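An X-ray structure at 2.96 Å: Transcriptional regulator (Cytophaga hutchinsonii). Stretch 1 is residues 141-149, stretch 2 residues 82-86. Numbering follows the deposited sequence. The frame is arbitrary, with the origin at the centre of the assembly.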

# COMPACT_ATOMS: atom_id res chain seq x y z
N TYR A 141 -19.18 -9.90 -17.14
CA TYR A 141 -20.60 -9.60 -17.31
C TYR A 141 -20.77 -8.22 -17.95
O TYR A 141 -21.49 -8.07 -18.92
CB TYR A 141 -21.33 -9.68 -15.96
CG TYR A 141 -22.80 -9.35 -15.98
CD1 TYR A 141 -23.58 -9.51 -17.14
CD2 TYR A 141 -23.43 -8.93 -14.82
CE1 TYR A 141 -24.92 -9.22 -17.14
CE2 TYR A 141 -24.78 -8.65 -14.81
CZ TYR A 141 -25.51 -8.80 -15.97
OH TYR A 141 -26.83 -8.50 -15.95
N GLY A 142 -20.07 -7.23 -17.41
CA GLY A 142 -19.98 -5.92 -18.05
C GLY A 142 -19.61 -5.97 -19.53
O GLY A 142 -20.24 -5.30 -20.35
N ILE A 143 -18.57 -6.74 -19.86
CA ILE A 143 -18.14 -6.90 -21.24
C ILE A 143 -19.32 -7.39 -22.03
O ILE A 143 -19.76 -6.71 -22.94
CB ILE A 143 -16.95 -7.90 -21.42
CG1 ILE A 143 -15.61 -7.26 -20.99
CG2 ILE A 143 -16.85 -8.41 -22.84
CD1 ILE A 143 -14.42 -8.24 -21.01
N THR A 144 -19.87 -8.55 -21.66
CA THR A 144 -20.98 -9.15 -22.44
C THR A 144 -22.22 -8.26 -22.41
O THR A 144 -22.80 -7.95 -23.44
CB THR A 144 -21.33 -10.58 -21.97
OG1 THR A 144 -22.07 -10.52 -20.74
CG2 THR A 144 -20.05 -11.45 -21.80
N THR A 145 -22.60 -7.83 -21.22
CA THR A 145 -23.65 -6.83 -21.04
C THR A 145 -23.34 -5.53 -21.82
O THR A 145 -24.23 -4.69 -22.01
CB THR A 145 -23.82 -6.50 -19.53
OG1 THR A 145 -25.15 -6.07 -19.28
CG2 THR A 145 -22.85 -5.44 -19.10
N LYS A 146 -22.08 -5.38 -22.23
CA LYS A 146 -21.60 -4.29 -23.09
C LYS A 146 -21.48 -2.95 -22.36
O LYS A 146 -21.44 -1.90 -22.99
CB LYS A 146 -22.41 -4.18 -24.39
CG LYS A 146 -22.23 -5.38 -25.34
CD LYS A 146 -23.06 -5.26 -26.61
CE LYS A 146 -22.83 -6.46 -27.52
NZ LYS A 146 -23.65 -6.37 -28.76
N GLU A 147 -21.38 -2.99 -21.03
CA GLU A 147 -21.14 -1.79 -20.23
C GLU A 147 -19.65 -1.47 -20.24
O GLU A 147 -19.24 -0.31 -20.26
CB GLU A 147 -21.64 -1.98 -18.80
CG GLU A 147 -23.14 -2.16 -18.66
CD GLU A 147 -23.54 -2.69 -17.29
OE1 GLU A 147 -23.17 -2.05 -16.27
OE2 GLU A 147 -24.20 -3.74 -17.21
N PHE A 148 -18.82 -2.51 -20.21
CA PHE A 148 -17.38 -2.34 -20.20
C PHE A 148 -16.81 -2.81 -21.53
O PHE A 148 -17.27 -3.79 -22.09
CB PHE A 148 -16.73 -3.15 -19.07
CG PHE A 148 -17.41 -3.04 -17.71
CD1 PHE A 148 -18.01 -1.87 -17.28
CD2 PHE A 148 -17.38 -4.11 -16.83
CE1 PHE A 148 -18.61 -1.80 -16.01
CE2 PHE A 148 -17.98 -4.04 -15.57
CZ PHE A 148 -18.59 -2.89 -15.17
N LYS A 149 -15.78 -2.12 -22.00
CA LYS A 149 -15.03 -2.53 -23.19
C LYS A 149 -14.13 -3.74 -22.87
O LYS A 149 -13.61 -3.82 -21.76
CB LYS A 149 -14.17 -1.36 -23.67
CG LYS A 149 -14.96 -0.18 -24.19
CD LYS A 149 -14.05 0.99 -24.64
CE LYS A 149 -14.87 2.12 -25.16
NZ LYS A 149 -13.95 3.19 -25.54
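Stretch 2 82-86: IDATA

The carboxylate of E147 anchors the start of the helix that begins at A84. T85 N donates to E147 OE1 over 3.2 Å with a nearly straight N-H...O angle of 168°, and T85 OG1 gives a second hydrogen bond to the same oxygen, E147 OE1, also at 3.2 Å. The other carboxylate oxygen, E147 OE2, accepts from A84 N at 3.1 Å with an angle of 169°, although the position of this oxygen is less certain in the model. The amides of a first helical turn have no carbonyl acceptors within their own helix, and here a glutamate from a distant part of the chain supplies acceptors for two of them.

A third amide is satisfied locally. D83 occupies the N-cap position, and its OD2 accepts from A86 N at 2.6 Å, with chi1 at 84° (p). The cap and E147 thus converge on the same helix end, which brings two acidic groups close together: E147 OE1 lies 3.3 Å from D83 OD1. That pair is not a hydrogen bond.

The chain turns just before E147. The helix of stretch 1, which begins earlier in the chain, includes Y141 to T144, and K146 is the first residue to leave helical phi/psi; its positive phi (74°) belongs to a Schellman motif. E147 N and F148 N both return to G142 O, at 2.7 and 3.1 Å, although the place of G142 O is less sure. The CA-to-CB bond of E147 points toward stretch 2, with chi1 m and chi2 t. Judged by its CA atoms, stretch 2 runs neither parallel nor antiparallel to the helical part of stretch 1 but roughly across it.

Next to the polar cluster, A84 sits in a close-fitting pocket, with its CA-to-CB bond pointing toward stretch 1. G142 and A84 form the closest backbone pair, their CA atoms 4.7 Å apart, and G142 CA approaches A84 CB to 3.3 Å. A CB on G142 would come within 1.9 Å of F148 CD2, so the absence of a side chain leaves room for the phenyl ring. F148 CZ lies 3.1 Å from A84 CB, a tight apolar contact with the methyl oblique to the ring. Further out, the Y141 ring presents its edge to the backbone before the helix, with Y141 CE2 3.8 Å from I82 O. The CA-to-CB bond of I82 points away from stretch 1. Together the two stretches bury 284 Å².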

# COMPACT_ATOMS: atom_id res chain seq x y z
N ILE A 82 -28.43 -6.74 -10.61
CA ILE A 82 -28.25 -5.32 -10.95
C ILE A 82 -27.18 -5.26 -12.06
O ILE A 82 -26.72 -6.32 -12.51
CB ILE A 82 -27.93 -4.51 -9.68
CG1 ILE A 82 -26.59 -4.97 -9.03
CG2 ILE A 82 -29.10 -4.66 -8.72
CD1 ILE A 82 -26.04 -4.11 -7.81
N ASP A 83 -26.79 -4.09 -12.55
CA ASP A 83 -25.88 -4.08 -13.71
C ASP A 83 -24.40 -4.28 -13.31
O ASP A 83 -24.10 -4.39 -12.11
CB ASP A 83 -26.15 -2.86 -14.62
CG ASP A 83 -25.43 -1.59 -14.17
OD1 ASP A 83 -25.71 -0.52 -14.79
OD2 ASP A 83 -24.57 -1.64 -13.25
N ALA A 84 -23.49 -4.35 -14.29
CA ALA A 84 -22.05 -4.57 -14.00
C ALA A 84 -21.53 -3.49 -13.07
O ALA A 84 -20.87 -3.80 -12.07
CB ALA A 84 -21.23 -4.58 -15.27
N THR A 85 -21.83 -2.24 -13.41
CA THR A 85 -21.44 -1.07 -12.59
C THR A 85 -21.98 -1.15 -11.13
O THR A 85 -21.20 -1.13 -10.17
CB THR A 85 -21.89 0.23 -13.30
OG1 THR A 85 -21.53 0.14 -14.69
CG2 THR A 85 -21.26 1.46 -12.70
N ALA A 86 -23.30 -1.29 -10.96
CA ALA A 86 -23.89 -1.38 -9.62
C ALA A 86 -23.26 -2.49 -8.79
O ALA A 86 -23.17 -2.35 -7.58
CB ALA A 86 -25.38 -1.59 -9.70